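Local coordinates for protein endo-1,4-b-d-mannanase (Trichoderma reesei, PDB 1QNR) that hydrolyses internal beta-1,4-mannosidic linkages in mannan chains as a family 5 glycoside hydrolase with a TIM-barrel catalytic domain, at residues E169-G174 with Y220-D225; L202-L207 with T224-N229; A215-Y220 with Y251-G256; G238-Y243 with C272-Y277. All coordinates share one frame; numbering follows the deposited sequence.

Overall arrangement
The four contacts follow one another round the TIM barrel from the loop after strand 161-165 to strand 272-277; contacts 1, 2 and 4 border two bound mannose units. Contacts 1 and 2 have centres about 8 Å apart and share Thr224 and Asp225; a salt bridge from Arg171 NH2 to Glu205 OE2 (2.8 Å) joins them beside the sugars. Contact 4, a pair of barrel strands with its centre about 10 Å from that of contact 2, reaches contact 1 through Glu169 OE2 and His241 ND1, 2.8 Å apart. Contact 3 is more peripheral. Tyr216 and Glu222 tie it to contact 1, and its Trp253 packs on Leu242 of contact 4; the centres of contacts 3 and 4 are about 12 Å apart.

Contact 1. Residues E169-G174 with Y220-D225; sequences EPRCNG and YGEGTD. With BMA (beta-D-mannopyranose), chain B; BMA (beta-D-mannopyranose), chain C.
Cys172 N donates to Glu222 O (2.9 Å) and Gly174 N to Gly221 O (2.9 Å), two backbone hydrogen bonds between irregular segments whose directions differ by 142°. Gly223 sits against Cys172 O, where a CB would collide with that oxygen. Next to these bonds, Asn173 has CG anti to the backbone N, and its ND2 gives a nearly straight bond (174°) to Glu222 OE1 at 3.0 Å, meeting that oxygen from above the carboxylate plane. Glu222 is bent at chi2 (-61°), which turns CD back toward Arg171. The same OE1 makes a long salt bridge of 3.7 Å to Arg171 NH1 and takes a hydrogen from a water that also accepts from NH1, while OE2 is bonded to Tyr216. The two segments belong to loops that follow barrel strands 161-165 and 199-201, and they wall the cleft holding two beta-1,4-linked mannose units. The extended Arg171 chain carries its guanidinium to the sugar of chain C: NH1 and NH2 converge on O2, each at 3.0 Å, and NH2 also reaches O3 at 3.2 Å. A salt bridge to Glu205 gives the guanidinium a stronger charged partner than Glu222. An alanine in place of Glu222 would probably leave the Asn173 amide and the bridging water without their acceptor and the sugar-binding guanidinium freer to shift. At the chain B mannose, Glu169 OE1 accepts from O4 at 2.8 Å and is also bonded to Trp114.

Contact 2. Residues L202-L207 with T224-N229; sequences LGDEGL and TDFAKN
Phe226 rests against Gly206 and Asp204 where the loop after strand 199-201 of the TIM barrel folds back on the start of helix 226-230. This is the close-packed half of the contact. The ring atom CD1 of Phe226 lies 3.7 Å from Gly206 CA; with phi of that glycine at +96°, a CB would collide with the carbonyl oxygen of Glu205. Asp204 crosses the phenyl at about a right angle and sets OD2 at the ring edge, in its plane, 3.7 Å from Phe226 CD1. The same oxygen accepts a weak bond from Gly206 N. Other parts of the fold add to the enclosure: His261 meets Phe226 edge-to-face, and helix 253-267 supplies Ala264 and Cys265. At the far end of the contact Leu202 reaches over to Asn229, with CD2 3.6 Å from ND2, a methyl against the amide nitrogen, an apolar contact only.

The looser side is bridged by two waters although it is buried. One water donates to Asp204 OD2 (2.7 Å) and to Leu207 O, and accepts only weakly from Asn229 ND2, so it links loop and helix, loosely at the Asn229 end. Asp225 caps that helix by accepting from Lys228 N. The second water accepts from Leu207 N and donates to Thr224 OG1. That hydroxyl, Thr224 OG1, in turn donates to Leu207 O at 2.9 Å, approaching from above the carbonyl plane.

Contact 3. Residues A215-Y220 with Y251-G256; sequences AYPYTY and YTWGNG. With NAG (2-acetamido-2-deoxy-beta-D-glucopyranose), chain H.
At the barrel's periphery, apolar packing joins the loop after strand 199-201 to helix 253-267: Trp253, of the segment that leads into this helix, pushes its indole among Ala215 and the 3-10 residues Pro217 and Tyr218. Its CG is anti to the backbone N (chi1 171°), and the indole lies between the turn and the helix. The benzo side does most of the touching. Trp253 CH2 meets Pro217 CG at 3.9 Å, and Trp253 CZ2 comes to 3.6 Å from Tyr218 CE2. The Tyr218 ring and the six-membered ring of Trp253 meet obliquely, with their planes 68° apart and centroids 5.6 Å apart. Ala215 CB sits 3.8 Å from Trp253 NE1, and that nitrogen is hydrogen-bonded to Asp213. Tyr218 extends its ring to the helix, where OH lies close to Gly256 and is hydrogen-bonded to Thr260. An N-acetylglucosamine, probably carried by Asn250, lies nearby, with NAG O6 at the indole edge, 3.8 Å from Trp253 CD1. Trp253 also touches Trp247 and Leu242. An alanine in place of Trp253 would probably open a gap between turn and helix and leave Asp213 without its indole N-H. No clear hydrogen bond crosses between the segments themselves, so the two meet by apolar packing, with hydrogen bonds through Asp213 and Thr260 adding to it.

Contact 4. Residues G238-Y243 with C272-Y277; sequences GTFHLY and CVFEEY
Gly238, Thr239 and Phe240 pair with Cys272, Val273 and Phe274 as adjacent parallel strands of the TIM barrel, linked by a beta-alpha-beta crossover through helix 253-267. Backbone bonds run from Val273 N to Gly238 O (2.8 Å), Phe240 N to Val273 O and Glu275 N to Phe240 O; then the ladder falters at an inverse gamma turn centred on Phe274, and Glu276 N is buried without a partner. Apolar contacts occupy the side facing the helices. The Phe240 and Phe274 rings are tilted 17° and offset so that they barely overlap, Phe240 CE2 to Phe274 CD1 at 3.4 Å, while the disulfide-bonded Cys272 puts SG at the Phe240 ring edge, 3.9 Å from CE1. Polar contacts gather on the His241 side. His241 NE2 donates almost straight (173°) to Glu275 OE1 at 2.7 Å; OE1 lies in the imidazole plane and takes the bond on its anti lone pair. Glu276 CG lies 3.6 Å above the ring centre. Tyr243 OH donates to Glu276 OE1 at 2.7 Å. Arg54 forms salt bridges with both glutamates, and Glu169 bonds His241 ND1. With both nitrogens bonded and one face covered, the imidazole is likely to be fixed in rotation, and the Tyr243 and Arg54 bonds hold the Glu276 carboxylate beside the sugar-binding cleft.

Contact 1. Residues E169-G174 with Y220-D225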
# COMPACT_ATOMS: atom_id res chain seq x y z
N GLU A 169 6.41 -1.95 2.23
CA GLU A 169 7.22 -2.24 3.45
C GLU A 169 8.71 -2.15 3.21
O GLU A 169 9.47 -3.03 3.68
CB GLU A 169 6.86 -3.63 4.11
CG GLU A 169 5.33 -3.65 4.36
CD GLU A 169 4.89 -4.81 5.20
OE1 GLU A 169 5.55 -5.87 5.27
OE2 GLU A 169 3.77 -4.71 5.75
N PRO A 170 9.28 -1.14 2.53
CA PRO A 170 10.74 -1.06 2.34
C PRO A 170 11.46 -1.12 3.70
O PRO A 170 11.09 -0.41 4.65
CB PRO A 170 10.96 0.30 1.68
CG PRO A 170 9.69 1.07 1.92
CD PRO A 170 8.56 0.06 1.98
N ARG A 171 12.53 -1.94 3.75
CA ARG A 171 13.41 -2.03 4.92
C ARG A 171 14.85 -2.06 4.43
O ARG A 171 15.12 -2.44 3.27
CB ARG A 171 13.19 -3.29 5.78
CG ARG A 171 11.78 -3.40 6.42
CD ARG A 171 11.83 -4.70 7.27
NE ARG A 171 10.57 -4.89 8.00
CZ ARG A 171 10.41 -5.83 8.97
NH1 ARG A 171 11.42 -6.65 9.26
NH2 ARG A 171 9.22 -5.91 9.54
N CYS A 172 15.78 -1.75 5.33
CA CYS A 172 17.22 -1.90 5.00
C CYS A 172 17.82 -2.47 6.31
O CYS A 172 18.20 -1.65 7.19
CB CYS A 172 17.79 -0.58 4.46
SG CYS A 172 19.47 -0.71 3.67
N ASN A 173 17.73 -3.79 6.47
CA ASN A 173 18.07 -4.35 7.81
C ASN A 173 19.52 -4.01 8.24
O ASN A 173 20.43 -4.34 7.53
CB ASN A 173 17.88 -5.88 7.70
CG ASN A 173 18.21 -6.56 9.03
OD1 ASN A 173 19.34 -7.09 9.12
ND2 ASN A 173 17.32 -6.56 9.98
N GLY A 174 19.64 -3.44 9.46
CA GLY A 174 20.97 -3.03 9.96
C GLY A 174 21.61 -1.85 9.27
O GLY A 174 22.73 -1.47 9.69
N TYR A 220 15.59 1.08 15.85
CA TYR A 220 16.16 1.45 14.55
C TYR A 220 16.97 0.34 13.94
O TYR A 220 18.07 0.55 13.37
CB TYR A 220 16.97 2.76 14.69
CG TYR A 220 16.09 3.93 15.10
CD1 TYR A 220 15.29 4.66 14.23
CD2 TYR A 220 15.95 4.23 16.48
CE1 TYR A 220 14.51 5.72 14.60
CE2 TYR A 220 15.12 5.28 16.89
CZ TYR A 220 14.40 6.01 15.95
OH TYR A 220 13.63 7.08 16.33
N GLY A 221 16.53 -0.91 13.98
CA GLY A 221 17.23 -2.02 13.40
C GLY A 221 16.85 -2.39 11.96
O GLY A 221 17.45 -3.30 11.39
N GLU A 222 15.81 -1.71 11.41
CA GLU A 222 15.30 -2.05 10.06
C GLU A 222 15.59 -0.94 9.07
O GLU A 222 15.01 -0.96 7.96
CB GLU A 222 13.81 -2.44 10.11
CG GLU A 222 13.53 -3.66 11.02
CD GLU A 222 14.24 -4.92 10.59
OE1 GLU A 222 14.73 -5.07 9.44
OE2 GLU A 222 14.36 -5.85 11.46
N GLY A 223 16.51 -0.01 9.42
CA GLY A 223 16.88 1.01 8.42
C GLY A 223 15.91 2.16 8.21
O GLY A 223 16.13 2.92 7.24
N THR A 224 14.83 2.25 9.04
CA THR A 224 13.88 3.38 8.80
C THR A 224 13.71 4.25 10.02
O THR A 224 13.83 3.73 11.16
CB THR A 224 12.49 2.85 8.34
OG1 THR A 224 11.92 1.97 9.35
CG2 THR A 224 12.59 2.01 7.04
N ASP A 225 13.58 5.57 9.80
CA ASP A 225 13.34 6.56 10.85
C ASP A 225 12.05 7.28 10.42
O ASP A 225 12.07 8.04 9.44
CB ASP A 225 14.57 7.50 10.93
CG ASP A 225 14.44 8.55 12.03
OD1 ASP A 225 13.35 9.10 12.24
OD2 ASP A 225 15.45 8.87 12.73
C1 BMA B . 7.75 -9.81 8.02
C2 BMA B . 7.30 -10.79 6.91
C3 BMA B . 6.45 -10.06 5.87
C4 BMA B . 5.35 -9.25 6.55
C5 BMA B . 5.88 -8.35 7.68
C6 BMA B . 4.71 -7.81 8.58
O2 BMA B . 6.53 -11.86 7.47
O3 BMA B . 5.89 -10.92 4.91
O4 BMA B . 4.69 -8.48 5.54
O5 BMA B . 6.58 -9.21 8.66
O6 BMA B . 5.44 -6.89 9.41
C1 BMA C . 10.71 -9.98 12.43
C2 BMA C . 9.57 -8.97 12.19
C3 BMA C . 8.54 -9.50 11.17
C4 BMA C . 9.25 -9.94 9.89
C5 BMA C . 10.39 -10.96 10.23
C6 BMA C . 11.08 -11.62 9.06
O1 BMA C . 11.70 -9.38 13.27
O2 BMA C . 10.12 -7.73 11.72
O3 BMA C . 7.69 -8.36 10.84
O4 BMA C . 8.40 -10.61 8.98
O5 BMA C . 11.33 -10.23 11.11
O6 BMA C . 12.06 -10.87 8.36
O HOH W 1 14.03 -7.22 7.82

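Contact 2. Residues L202-L207 with T224-N229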
# COMPACT_ATOMS: atom_id res chain seq x y z
N LEU A 202 5.59 6.68 0.89
CA LEU A 202 6.66 5.70 0.93
C LEU A 202 6.15 4.23 0.99
O LEU A 202 6.76 3.42 0.24
CB LEU A 202 7.55 6.01 2.18
CG LEU A 202 8.76 5.07 2.42
CD1 LEU A 202 9.66 4.92 1.20
CD2 LEU A 202 9.60 5.59 3.62
N GLY A 203 5.12 3.91 1.79
CA GLY A 203 4.72 2.51 1.93
C GLY A 203 5.39 1.75 3.08
O GLY A 203 5.24 0.54 3.15
N ASP A 204 6.20 2.45 3.88
CA ASP A 204 6.82 1.78 5.04
C ASP A 204 5.81 1.44 6.12
O ASP A 204 4.68 1.92 6.23
CB ASP A 204 7.94 2.71 5.58
CG ASP A 204 7.34 3.99 6.12
OD1 ASP A 204 6.62 4.71 5.35
OD2 ASP A 204 7.53 4.33 7.33
N GLU A 205 6.32 0.53 7.00
CA GLU A 205 5.55 0.07 8.18
C GLU A 205 5.44 1.04 9.32
O GLU A 205 4.70 0.84 10.33
CB GLU A 205 6.17 -1.23 8.65
CG GLU A 205 6.14 -2.38 7.60
CD GLU A 205 7.15 -3.47 7.99
OE1 GLU A 205 8.32 -3.20 7.55
OE2 GLU A 205 6.90 -4.48 8.71
N GLY A 206 6.32 2.10 9.33
CA GLY A 206 6.39 3.04 10.44
C GLY A 206 7.49 2.73 11.47
O GLY A 206 7.47 3.34 12.56
N LEU A 207 8.34 1.75 11.20
CA LEU A 207 9.32 1.35 12.23
C LEU A 207 10.29 2.53 12.46
O LEU A 207 10.67 3.29 11.57
CB LEU A 207 10.11 0.10 11.80
CG LEU A 207 9.18 -1.07 11.30
CD1 LEU A 207 10.08 -2.27 10.88
CD2 LEU A 207 8.16 -1.52 12.34
N THR A 224 14.83 2.25 9.04
CA THR A 224 13.88 3.38 8.80
C THR A 224 13.71 4.25 10.02
O THR A 224 13.83 3.73 11.16
CB THR A 224 12.49 2.85 8.34
OG1 THR A 224 11.92 1.97 9.35
CG2 THR A 224 12.59 2.01 7.04
N ASP A 225 13.58 5.57 9.80
CA ASP A 225 13.34 6.56 10.85
C ASP A 225 12.05 7.28 10.42
O ASP A 225 12.07 8.04 9.44
CB ASP A 225 14.57 7.50 10.93
CG ASP A 225 14.44 8.55 12.03
OD1 ASP A 225 13.35 9.10 12.24
OD2 ASP A 225 15.45 8.87 12.73
N PHE A 226 10.95 6.96 11.10
CA PHE A 226 9.64 7.50 10.68
C PHE A 226 9.56 9.00 10.59
O PHE A 226 9.08 9.56 9.57
CB PHE A 226 8.51 6.99 11.62
CG PHE A 226 7.13 7.34 11.12
CD1 PHE A 226 6.62 6.66 10.00
CD2 PHE A 226 6.36 8.30 11.77
CE1 PHE A 226 5.32 6.93 9.57
CE2 PHE A 226 5.06 8.59 11.28
CZ PHE A 226 4.54 7.92 10.15
N ALA A 227 10.06 9.69 11.64
CA ALA A 227 10.04 11.16 11.62
C ALA A 227 10.90 11.77 10.51
O ALA A 227 10.49 12.77 9.86
CB ALA A 227 10.39 11.73 12.99
N LYS A 228 12.06 11.19 10.23
CA LYS A 228 12.91 11.67 9.14
C LYS A 228 12.23 11.46 7.78
O LYS A 228 12.24 12.31 6.88
CB LYS A 228 14.30 11.00 9.11
CG LYS A 228 15.20 11.56 10.24
CD LYS A 228 16.62 11.02 10.07
CE LYS A 228 17.47 11.63 11.21
NZ LYS A 228 18.93 11.29 11.00
N ASN A 229 11.56 10.30 7.58
CA ASN A 229 10.94 10.01 6.31
C ASN A 229 9.76 10.95 6.04
O ASN A 229 9.63 11.45 4.88
CB ASN A 229 10.49 8.55 6.21
CG ASN A 229 11.61 7.55 6.19
OD1 ASN A 229 12.74 7.84 5.74
ND2 ASN A 229 11.38 6.27 6.64
O HOH W 2 9.63 4.64 9.04
O HOH W 3 9.30 1.02 8.50

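Contact 3. Residues A215-Y220 with Y251-G256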
# COMPACT_ATOMS: atom_id res chain seq x y z
N ALA A 215 9.67 -0.95 22.54
CA ALA A 215 9.56 -2.31 21.95
C ALA A 215 10.31 -2.33 20.60
O ALA A 215 10.48 -1.25 19.97
CB ALA A 215 8.05 -2.63 21.76
N TYR A 216 10.66 -3.53 20.09
CA TYR A 216 11.37 -3.63 18.83
C TYR A 216 10.86 -2.79 17.66
O TYR A 216 11.71 -2.12 17.06
CB TYR A 216 11.67 -5.07 18.34
CG TYR A 216 12.69 -5.07 17.15
CD1 TYR A 216 14.07 -4.83 17.30
CD2 TYR A 216 12.31 -5.33 15.87
CE1 TYR A 216 14.91 -4.88 16.21
CE2 TYR A 216 13.08 -5.33 14.73
CZ TYR A 216 14.43 -5.12 14.91
OH TYR A 216 15.41 -5.09 13.89
N PRO A 217 9.56 -2.70 17.38
CA PRO A 217 9.14 -1.88 16.23
C PRO A 217 9.53 -0.42 16.41
O PRO A 217 9.59 0.29 15.36
CB PRO A 217 7.60 -2.07 16.25
CG PRO A 217 7.44 -3.47 16.87
CD PRO A 217 8.47 -3.47 17.99
N TYR A 218 9.63 0.14 17.64
CA TYR A 218 10.08 1.54 17.78
C TYR A 218 11.62 1.70 17.61
O TYR A 218 11.99 2.88 17.51
CB TYR A 218 9.67 2.01 19.19
CG TYR A 218 8.14 2.29 19.44
CD1 TYR A 218 7.59 3.39 18.74
CD2 TYR A 218 7.37 1.53 20.28
CE1 TYR A 218 6.23 3.67 18.96
CE2 TYR A 218 6.02 1.82 20.52
CZ TYR A 218 5.47 2.90 19.80
OH TYR A 218 4.11 3.22 20.04
N THR A 219 12.38 0.62 17.65
CA THR A 219 13.86 0.82 17.57
C THR A 219 14.30 1.00 16.12
O THR A 219 13.44 1.00 15.20
CB THR A 219 14.61 -0.35 18.25
OG1 THR A 219 14.26 -0.49 19.65
CG2 THR A 219 16.11 -0.23 18.22
N TYR A 220 15.59 1.08 15.85
CA TYR A 220 16.16 1.45 14.55
C TYR A 220 16.97 0.34 13.94
O TYR A 220 18.07 0.55 13.37
CB TYR A 220 16.97 2.76 14.69
CG TYR A 220 16.09 3.93 15.10
CD1 TYR A 220 15.29 4.66 14.23
CD2 TYR A 220 15.95 4.23 16.48
CE1 TYR A 220 14.51 5.72 14.60
CE2 TYR A 220 15.12 5.28 16.89
CZ TYR A 220 14.40 6.01 15.95
OH TYR A 220 13.63 7.08 16.33
N TYR A 251 -2.01 -7.11 21.71
CA TYR A 251 -2.90 -6.34 20.85
C TYR A 251 -3.17 -4.96 21.35
O TYR A 251 -3.27 -3.95 20.58
CB TYR A 251 -4.23 -7.13 20.67
CG TYR A 251 -4.07 -8.43 19.91
CD1 TYR A 251 -3.40 -8.56 18.71
CD2 TYR A 251 -4.63 -9.64 20.43
CE1 TYR A 251 -3.26 -9.74 18.03
CE2 TYR A 251 -4.50 -10.80 19.75
CZ TYR A 251 -3.86 -10.91 18.55
OH TYR A 251 -3.74 -12.10 17.89
N THR A 252 -3.35 -4.69 22.67
CA THR A 252 -3.67 -3.37 23.21
C THR A 252 -2.55 -2.35 23.07
O THR A 252 -2.85 -1.14 22.98
CB THR A 252 -4.12 -3.48 24.70
OG1 THR A 252 -3.00 -4.15 25.36
CG2 THR A 252 -5.32 -4.36 24.89
N TRP A 253 -1.32 -2.83 22.87
CA TRP A 253 -0.16 -1.98 22.55
C TRP A 253 -0.38 -1.24 21.23
O TRP A 253 0.21 -0.21 20.94
CB TRP A 253 1.09 -2.87 22.48
CG TRP A 253 2.38 -2.29 21.95
CD1 TRP A 253 3.39 -1.77 22.72
CD2 TRP A 253 2.86 -2.21 20.57
NE1 TRP A 253 4.43 -1.37 21.92
CE2 TRP A 253 4.13 -1.61 20.59
CE3 TRP A 253 2.26 -2.60 19.35
CZ2 TRP A 253 4.86 -1.37 19.43
CZ3 TRP A 253 3.01 -2.38 18.18
CH2 TRP A 253 4.27 -1.76 18.23
N GLY A 254 -1.25 -1.74 20.35
CA GLY A 254 -1.53 -1.10 19.05
C GLY A 254 -2.14 0.27 19.18
O GLY A 254 -1.93 1.10 18.27
N ASN A 255 -2.88 0.55 20.27
CA ASN A 255 -3.47 1.89 20.41
C ASN A 255 -2.38 2.95 20.53
O ASN A 255 -2.47 4.01 19.89
CB ASN A 255 -4.43 1.93 21.63
CG ASN A 255 -5.57 0.96 21.35
OD1 ASN A 255 -6.44 1.14 20.47
ND2 ASN A 255 -5.61 -0.21 22.05
N GLY A 256 -1.35 2.70 21.37
CA GLY A 256 -0.24 3.66 21.49
C GLY A 256 0.55 3.80 20.19
O GLY A 256 1.08 4.87 19.86
C1 NAG H . 0.12 -5.40 27.41
C2 NAG H . -0.66 -5.38 28.69
C3 NAG H . -0.57 -4.06 29.43
C4 NAG H . 0.85 -3.49 29.26
C5 NAG H . 1.20 -3.30 27.76
C6 NAG H . 2.60 -2.72 27.61
C7 NAG H . -2.60 -6.92 28.32
C8 NAG H . -4.09 -6.96 28.27
N2 NAG H . -2.09 -5.67 28.45
O3 NAG H . -0.91 -4.32 30.80
O4 NAG H . 0.96 -2.18 29.87
O5 NAG H . 1.19 -4.53 27.09
O6 NAG H . 3.10 -2.76 26.33
O7 NAG H . -1.94 -7.85 28.26

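Contact 4. Residues G238-Y243 with C272-Y277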
# COMPACT_ATOMS: atom_id res chain seq x y z
N GLY A 238 2.15 10.27 5.56
CA GLY A 238 2.86 9.13 6.14
C GLY A 238 2.01 7.85 6.10
O GLY A 238 0.75 7.93 6.10
N THR A 239 2.66 6.68 6.07
CA THR A 239 1.98 5.38 6.19
C THR A 239 2.56 4.62 7.37
O THR A 239 3.77 4.69 7.68
CB THR A 239 2.22 4.48 4.91
OG1 THR A 239 3.63 4.42 4.58
CG2 THR A 239 1.44 5.09 3.71
N PHE A 240 1.70 3.81 8.03
CA PHE A 240 2.23 2.86 9.04
C PHE A 240 1.34 1.61 9.08
O PHE A 240 0.16 1.68 8.67
CB PHE A 240 2.41 3.42 10.45
CG PHE A 240 1.14 3.89 11.11
CD1 PHE A 240 0.65 5.15 10.90
CD2 PHE A 240 0.43 3.02 11.94
CE1 PHE A 240 -0.53 5.65 11.51
CE2 PHE A 240 -0.79 3.48 12.57
CZ PHE A 240 -1.23 4.81 12.34
N HIS A 241 1.92 0.46 9.43
CA HIS A 241 1.22 -0.84 9.46
C HIS A 241 1.25 -1.41 10.92
O HIS A 241 1.90 -0.79 11.72
CB HIS A 241 1.94 -1.85 8.51
CG HIS A 241 1.98 -1.41 7.04
ND1 HIS A 241 2.62 -2.15 6.06
CD2 HIS A 241 1.55 -0.31 6.37
CE1 HIS A 241 2.50 -1.60 4.87
NE2 HIS A 241 1.87 -0.42 5.03
N LEU A 242 0.47 -2.49 11.17
CA LEU A 242 0.43 -2.93 12.59
C LEU A 242 0.11 -4.45 12.62
O LEU A 242 -0.99 -4.91 12.26
CB LEU A 242 -0.64 -2.21 13.38
CG LEU A 242 -0.99 -2.70 14.81
CD1 LEU A 242 0.27 -2.60 15.72
CD2 LEU A 242 -2.13 -1.84 15.41
N TYR A 243 1.08 -5.22 13.16
CA TYR A 243 0.93 -6.68 13.28
C TYR A 243 1.57 -7.22 14.56
O TYR A 243 2.68 -7.75 14.55
CB TYR A 243 1.58 -7.39 12.07
CG TYR A 243 0.85 -7.14 10.71
CD1 TYR A 243 -0.31 -7.82 10.42
CD2 TYR A 243 1.37 -6.21 9.84
CE1 TYR A 243 -0.97 -7.57 9.20
CE2 TYR A 243 0.72 -5.90 8.64
CZ TYR A 243 -0.41 -6.62 8.33
OH TYR A 243 -1.06 -6.46 7.09
N CYS A 272 -1.61 11.14 8.33
CA CYS A 272 -1.13 9.77 8.32
C CYS A 272 -2.25 8.84 7.84
O CYS A 272 -3.46 9.08 8.03
CB CYS A 272 -0.92 9.29 9.77
SG CYS A 272 0.77 9.13 10.40
N VAL A 273 -1.86 7.73 7.15
CA VAL A 273 -2.78 6.64 6.76
C VAL A 273 -2.34 5.36 7.50
O VAL A 273 -1.17 4.92 7.39
CB VAL A 273 -2.81 6.38 5.23
CG1 VAL A 273 -3.70 5.16 4.85
CG2 VAL A 273 -3.35 7.62 4.50
N PHE A 274 -3.29 4.80 8.25
CA PHE A 274 -3.10 3.52 8.98
C PHE A 274 -3.35 2.43 7.91
O PHE A 274 -4.52 2.03 7.70
CB PHE A 274 -4.08 3.50 10.15
CG PHE A 274 -4.17 2.33 11.07
CD1 PHE A 274 -3.09 1.44 11.17
CD2 PHE A 274 -5.30 2.12 11.87
CE1 PHE A 274 -3.19 0.38 12.10
CE2 PHE A 274 -5.42 1.06 12.77
CZ PHE A 274 -4.32 0.20 12.89
N GLU A 275 -2.31 2.06 7.17
CA GLU A 275 -2.46 1.44 5.83
C GLU A 275 -2.60 -0.08 5.82
O GLU A 275 -3.10 -0.61 4.81
CB GLU A 275 -1.22 1.87 5.00
CG GLU A 275 -1.20 1.36 3.55
CD GLU A 275 0.04 1.82 2.79
OE1 GLU A 275 1.17 1.47 3.18
OE2 GLU A 275 -0.19 2.49 1.71
N GLU A 276 -2.16 -0.77 6.88
CA GLU A 276 -2.41 -2.21 7.03
C GLU A 276 -2.56 -2.55 8.50
O GLU A 276 -1.78 -1.97 9.30
CB GLU A 276 -1.27 -3.11 6.51
CG GLU A 276 -0.91 -3.05 5.01
CD GLU A 276 0.15 -4.02 4.64
OE1 GLU A 276 0.49 -4.95 5.46
OE2 GLU A 276 0.77 -3.96 3.55
N TYR A 277 -3.41 -3.50 8.86
CA TYR A 277 -3.43 -4.00 10.26
C TYR A 277 -4.21 -5.32 10.29
O TYR A 277 -5.11 -5.55 9.49
CB TYR A 277 -4.07 -2.98 11.22
CG TYR A 277 -5.45 -2.51 10.88
CD1 TYR A 277 -6.64 -3.15 11.29
CD2 TYR A 277 -5.66 -1.33 10.12
CE1 TYR A 277 -7.90 -2.67 10.99
CE2 TYR A 277 -6.91 -0.84 9.82
CZ TYR A 277 -8.06 -1.50 10.23
OH TYR A 277 -9.34 -1.04 9.92